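PDB 3Q15: response regulator aspartate phosphatase H from Bacillus subtilis, which dephosphorylates the sporulation phosphotransferase Spo0F and also acts on the response regulator ComA, so controlling both sporulation and competence and separating them in time. Local coordinates for residues 239-242 against 243-247; 277-280 against 281-285. One frame throughout, in Å; residues are numbered along the deposited sequence.

Interaction 1 of 2, residues 239-242 against 243-247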
loop_
_atom_site.group_PDB
_atom_site.type_symbol
_atom_site.label_atom_id
_atom_site.label_comp_id
_atom_site.label_asym_id
_atom_site.label_seq_id
_atom_site.Cartn_x
_atom_site.Cartn_y
_atom_site.Cartn_z
ATOM N N GLN A 239 -8.408 11.323 33.687
ATOM C CA GLN A 239 -7.757 11.007 34.952
ATOM C C GLN A 239 -6.519 10.138 34.724
ATOM O O GLN A 239 -5.437 10.441 35.227
ATOM C CB GLN A 239 -8.742 10.331 35.910
ATOM C CG GLN A 239 -8.265 10.259 37.352
ATOM C CD GLN A 239 -9.413 10.226 38.348
ATOM O OE1 GLN A 239 -10.361 11.008 38.247
ATOM N NE2 GLN A 239 -9.334 9.319 39.314
ATOM N N MET A 240 -6.680 9.066 33.954
ATOM C CA MET A 240 -5.557 8.204 33.604
ATOM C C MET A 240 -4.518 8.964 32.784
ATOM O O MET A 240 -3.316 8.776 32.953
ATOM C CB MET A 240 -6.045 6.976 32.833
ATOM C CG MET A 240 -6.774 5.963 33.696
ATOM S SD MET A 240 -5.673 5.190 34.894
ATOM C CE MET A 240 -4.712 4.125 33.826
ATOM N N ALA A 241 -4.994 9.822 31.891
ATOM C CA ALA A 241 -4.110 10.653 31.087
ATOM C C ALA A 241 -3.219 11.503 31.982
ATOM O O ALA A 241 -1.993 11.475 31.867
ATOM C CB ALA A 241 -4.915 11.533 30.154
ATOM N N VAL A 242 -3.840 12.259 32.881
ATOM C CA VAL A 242 -3.089 13.153 33.751
ATOM C C VAL A 242 -2.121 12.366 34.619
ATOM O O VAL A 242 -0.993 12.795 34.857
ATOM C CB VAL A 242 -4.018 13.988 34.648
ATOM C CG1 VAL A 242 -3.237 14.588 35.810
ATOM C CG2 VAL A 242 -4.700 15.073 33.830
ATOM N N GLU A 243 -2.571 11.205 35.080
ATOM C CA GLU A 243 -1.746 10.336 35.907
ATOM C C GLU A 243 -0.467 9.933 35.183
ATOM O O GLU A 243 0.630 10.003 35.739
ATOM C CB GLU A 243 -2.537 9.093 36.306
ATOM C CG GLU A 243 -1.717 8.040 37.013
ATOM C CD GLU A 243 -2.560 6.866 37.458
ATOM O OE1 GLU A 243 -3.772 7.066 37.692
ATOM O OE2 GLU A 243 -2.013 5.747 37.568
ATOM N N HIS A 244 -0.610 9.512 33.932
ATOM C CA HIS A 244 0.547 9.087 33.164
ATOM C C HIS A 244 1.402 10.263 32.708
ATOM O O HIS A 244 2.627 10.161 32.682
ATOM C CB HIS A 244 0.133 8.192 31.994
ATOM C CG HIS A 244 -0.339 6.837 32.420
ATOM N ND1 HIS A 244 -1.611 6.607 32.897
ATOM C CD2 HIS A 244 0.301 5.642 32.464
ATOM C CE1 HIS A 244 -1.741 5.327 33.202
ATOM N NE2 HIS A 244 -0.592 4.723 32.951
ATOM N N PHE A 245 0.767 11.381 32.364
ATOM C CA PHE A 245 1.522 12.582 32.023
ATOM C C PHE A 245 2.495 12.914 33.149
ATOM O O PHE A 245 3.674 13.174 32.910
ATOM C CB PHE A 245 0.597 13.776 31.746
ATOM C CG PHE A 245 0.054 13.817 30.344
ATOM C CD1 PHE A 245 0.910 13.822 29.250
ATOM C CD2 PHE A 245 -1.310 13.868 30.117
ATOM C CE1 PHE A 245 0.412 13.863 27.955
ATOM C CE2 PHE A 245 -1.817 13.909 28.829
ATOM C CZ PHE A 245 -0.955 13.907 27.745
ATOM N N GLN A 246 2.000 12.885 34.381
ATOM C CA GLN A 246 2.827 13.213 35.535
ATOM C C GLN A 246 3.919 12.173 35.782
ATOM O O GLN A 246 5.009 12.509 36.247
ATOM C CB GLN A 246 1.958 13.430 36.775
ATOM C CG GLN A 246 1.012 14.614 36.615
ATOM C CD GLN A 246 0.150 14.867 37.834
ATOM O OE1 GLN A 246 0.001 14.003 38.699
ATOM N NE2 GLN A 246 -0.427 16.063 37.908
ATOM N N LYS A 247 3.633 10.918 35.455
ATOM C CA LYS A 247 4.657 9.883 35.513
ATOM C C LYS A 247 5.756 10.165 34.492
ATOM O O LYS A 247 6.943 10.065 34.802
ATOM C CB LYS A 247 4.052 8.498 35.271
ATOM C CG LYS A 247 3.224 7.971 36.428
ATOM C CD LYS A 247 2.731 6.560 36.158
ATOM C CE LYS A 247 2.033 5.981 37.376
ATOM N NZ LYS A 247 2.942 5.938 38.555
#
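H244 donates twice to one acceptor, the carbonyl oxygen of M240 a turn earlier in helix 238-255 of the fourth predicted tetratricopeptide repeat. Its backbone N makes the ordinary helical bond at 3.0 Å, and its ring adds a second from ND1 to M240 O at 2.8 Å. The ring bond is fairly straight (N-H...O angle 166°), with the oxygen in the plane of the imidazole. The two nitrogens reach M240 O from opposite faces of its carbonyl plane. With CG anti to the carbonyl carbon (chi1 -71°), the ring of H244 leans back along the helix, which turns its ND1 edge toward that oxygen. M240 runs alongside: its chain bends at chi2 and chi3 until CE sits 3.3 Å from H244 CE1, while SD lies at the ring edge. The remaining carbonyls each take a backbone N-H: Q239 O from E243 N, A241 O from F245 N at 2.8 Å, and V242 O from Q246 N. Beside that last bond, V242 CG1 packs 3.8 Å from Q246 NE2. F245 brings CE2 to 4.1 Å from A241 CB and continues onto L267 and T270 of helix 260-273. From neighbouring helix 218-235, Y232 touches M240 and its ring meets that of H244, planes about 35° apart. Because a carbonyl can only accept, ND1 should carry a hydrogen, and the bond holds the imidazole against rotation.

Interaction 2 of 2, residues 277-280 against 281-285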
loop_
_atom_site.group_PDB
_atom_site.type_symbol
_atom_site.label_atom_id
_atom_site.label_comp_id
_atom_site.label_asym_id
_atom_site.label_seq_id
_atom_site.Cartn_x
_atom_site.Cartn_y
_atom_site.Cartn_z
ATOM N N THR A 277 -8.063 24.885 34.146
ATOM C CA THR A 277 -7.180 25.821 33.456
ATOM C C THR A 277 -6.120 26.463 34.350
ATOM O O THR A 277 -4.990 26.685 33.916
ATOM C CB THR A 277 -7.985 26.934 32.755
ATOM O OG1 THR A 277 -8.979 27.441 33.653
ATOM C CG2 THR A 277 -8.670 26.389 31.513
ATOM N N GLN A 278 -6.478 26.767 35.593
ATOM C CA GLN A 278 -5.530 27.403 36.501
ATOM C C GLN A 278 -4.332 26.493 36.763
ATOM O O GLN A 278 -3.182 26.938 36.756
ATOM C CB GLN A 278 -6.205 27.794 37.816
ATOM C CG GLN A 278 -5.312 28.609 38.744
ATOM C CD GLN A 278 -4.926 29.962 38.160
ATOM O OE1 GLN A 278 -4.035 30.641 38.672
ATOM N NE2 GLN A 278 -5.603 30.363 37.087
ATOM N N LYS A 279 -4.609 25.216 36.993
ATOM C CA LYS A 279 -3.550 24.237 37.177
ATOM C C LYS A 279 -2.750 24.099 35.889
ATOM O O LYS A 279 -1.528 23.963 35.918
ATOM C CB LYS A 279 -4.137 22.885 37.585
ATOM C CG LYS A 279 -3.098 21.803 37.831
ATOM C CD LYS A 279 -3.753 20.498 38.268
ATOM C CE LYS A 279 -2.725 19.392 38.470
ATOM N NZ LYS A 279 -3.368 18.092 38.817
ATOM N N ALA A 280 -3.445 24.143 34.757
ATOM C CA ALA A 280 -2.794 24.025 33.456
ATOM C C ALA A 280 -1.818 25.169 33.207
ATOM O O ALA A 280 -0.693 24.944 32.762
ATOM C CB ALA A 280 -3.827 23.963 32.345
ATOM N N PHE A 281 -2.249 26.393 33.494
ATOM C CA PHE A 281 -1.430 27.568 33.219
ATOM C C PHE A 281 -0.061 27.458 33.874
ATOM O O PHE A 281 0.929 27.981 33.363
ATOM C CB PHE A 281 -2.137 28.851 33.663
ATOM C CG PHE A 281 -3.182 29.331 32.696
ATOM C CD1 PHE A 281 -3.681 28.486 31.719
ATOM C CD2 PHE A 281 -3.650 30.631 32.752
ATOM C CE1 PHE A 281 -4.636 28.925 30.827
ATOM C CE2 PHE A 281 -4.605 31.074 31.859
ATOM C CZ PHE A 281 -5.098 30.220 30.895
ATOM N N GLN A 282 -0.011 26.768 35.005
ATOM C CA GLN A 282 1.246 26.547 35.703
ATOM C C GLN A 282 2.223 25.753 34.842
ATOM O O GLN A 282 3.390 26.120 34.713
ATOM C CB GLN A 282 1.000 25.809 37.018
ATOM C CG GLN A 282 2.249 25.181 37.611
ATOM C CD GLN A 282 1.938 24.266 38.777
ATOM O OE1 GLN A 282 2.429 23.137 38.842
ATOM N NE2 GLN A 282 1.122 24.750 39.708
ATOM N N PHE A 283 1.742 24.662 34.257
ATOM C CA PHE A 283 2.604 23.802 33.457
ATOM C C PHE A 283 2.884 24.418 32.091
ATOM O O PHE A 283 3.904 24.123 31.469
ATOM C CB PHE A 283 2.006 22.394 33.322
ATOM C CG PHE A 283 1.856 21.669 34.636
ATOM C CD1 PHE A 283 2.972 21.266 35.352
ATOM C CD2 PHE A 283 0.599 21.393 35.155
ATOM C CE1 PHE A 283 2.842 20.602 36.561
ATOM C CE2 PHE A 283 0.461 20.727 36.363
ATOM C CZ PHE A 283 1.584 20.331 37.067
ATOM N N ILE A 284 1.983 25.279 31.632
ATOM C CA ILE A 284 2.198 26.014 30.393
ATOM C C ILE A 284 3.378 26.971 30.528
ATOM O O ILE A 284 4.275 26.987 29.685
ATOM C CB ILE A 284 0.958 26.825 29.989
ATOM C CG1 ILE A 284 -0.203 25.890 29.658
ATOM C CG2 ILE A 284 1.282 27.716 28.801
ATOM C CD1 ILE A 284 -1.501 26.616 29.397
ATOM N N GLU A 285 3.374 27.770 31.589
ATOM C CA GLU A 285 4.475 28.691 31.839
ATOM C C GLU A 285 5.768 27.922 32.075
ATOM O O GLU A 285 6.848 28.382 31.710
ATOM C CB GLU A 285 4.174 29.600 33.035
ATOM C CG GLU A 285 3.067 30.614 32.789
ATOM C CD GLU A 285 2.910 31.597 33.938
ATOM O OE1 GLU A 285 2.305 32.670 33.726
ATOM O OE2 GLU A 285 3.391 31.296 35.052
#
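K279 and F283 meet one turn apart near the start of helix 277-290, the lysine chain passing obliquely across the rim of the ring. K279 is fully extended, all four torsions close to 180°, with CG anti to its backbone N; CG and CE each come to 4.0 Å from F283 CE2, so the aliphatic part of the lysine does the touching. The phenyl ring is swung back toward the earlier turn by a chi1 of -62°, which also sets F283 CD2 3.4 Å from K279 O. One face of the same ring carries Q282 OE1, 3.3 Å above the plane and offset toward the rim. This helix belongs to the fifth predicted tetratricopeptide repeat, and its small A280 lies against L271 and C272 of helix 260-273, the partner helix in the antiparallel pair that makes up a TPR. F281 also folds back along the helix, CG anti to the carbonyl carbon, and its CD1 reaches T277 O at 3.1 Å; that oxygen accepts the F281 backbone N-H at 2.8 Å. I284 lays CG1 3.3 Å from A280 O, the acceptor of its own N-H, and its side chain goes on to F303, L306 and Q307 of helix 299-310. A weak bond from F283 N also arrives at A280 O, and another weak one joins Q282 N to K279 O.

Overall arrangement
Both contacts are one-turn contacts within single helices of the C-terminal TPR domain, interaction 1 first along the chain in helix 238-255 and interaction 2 later in helix 277-290. Their centres lie about 15 Å apart, on the same side of the chain's centre. Helix 260-273 is shared: V242 and F245 pack on it from 239-247, A280, F283 and I284 from 277-285. The two also touch directly, Q246 NE2 lying 3.7 Å from K279 NZ in a packing contact. Predicted repeats four and five are thus joined into one continuous stack, which interaction 2 extends to helix 299-310.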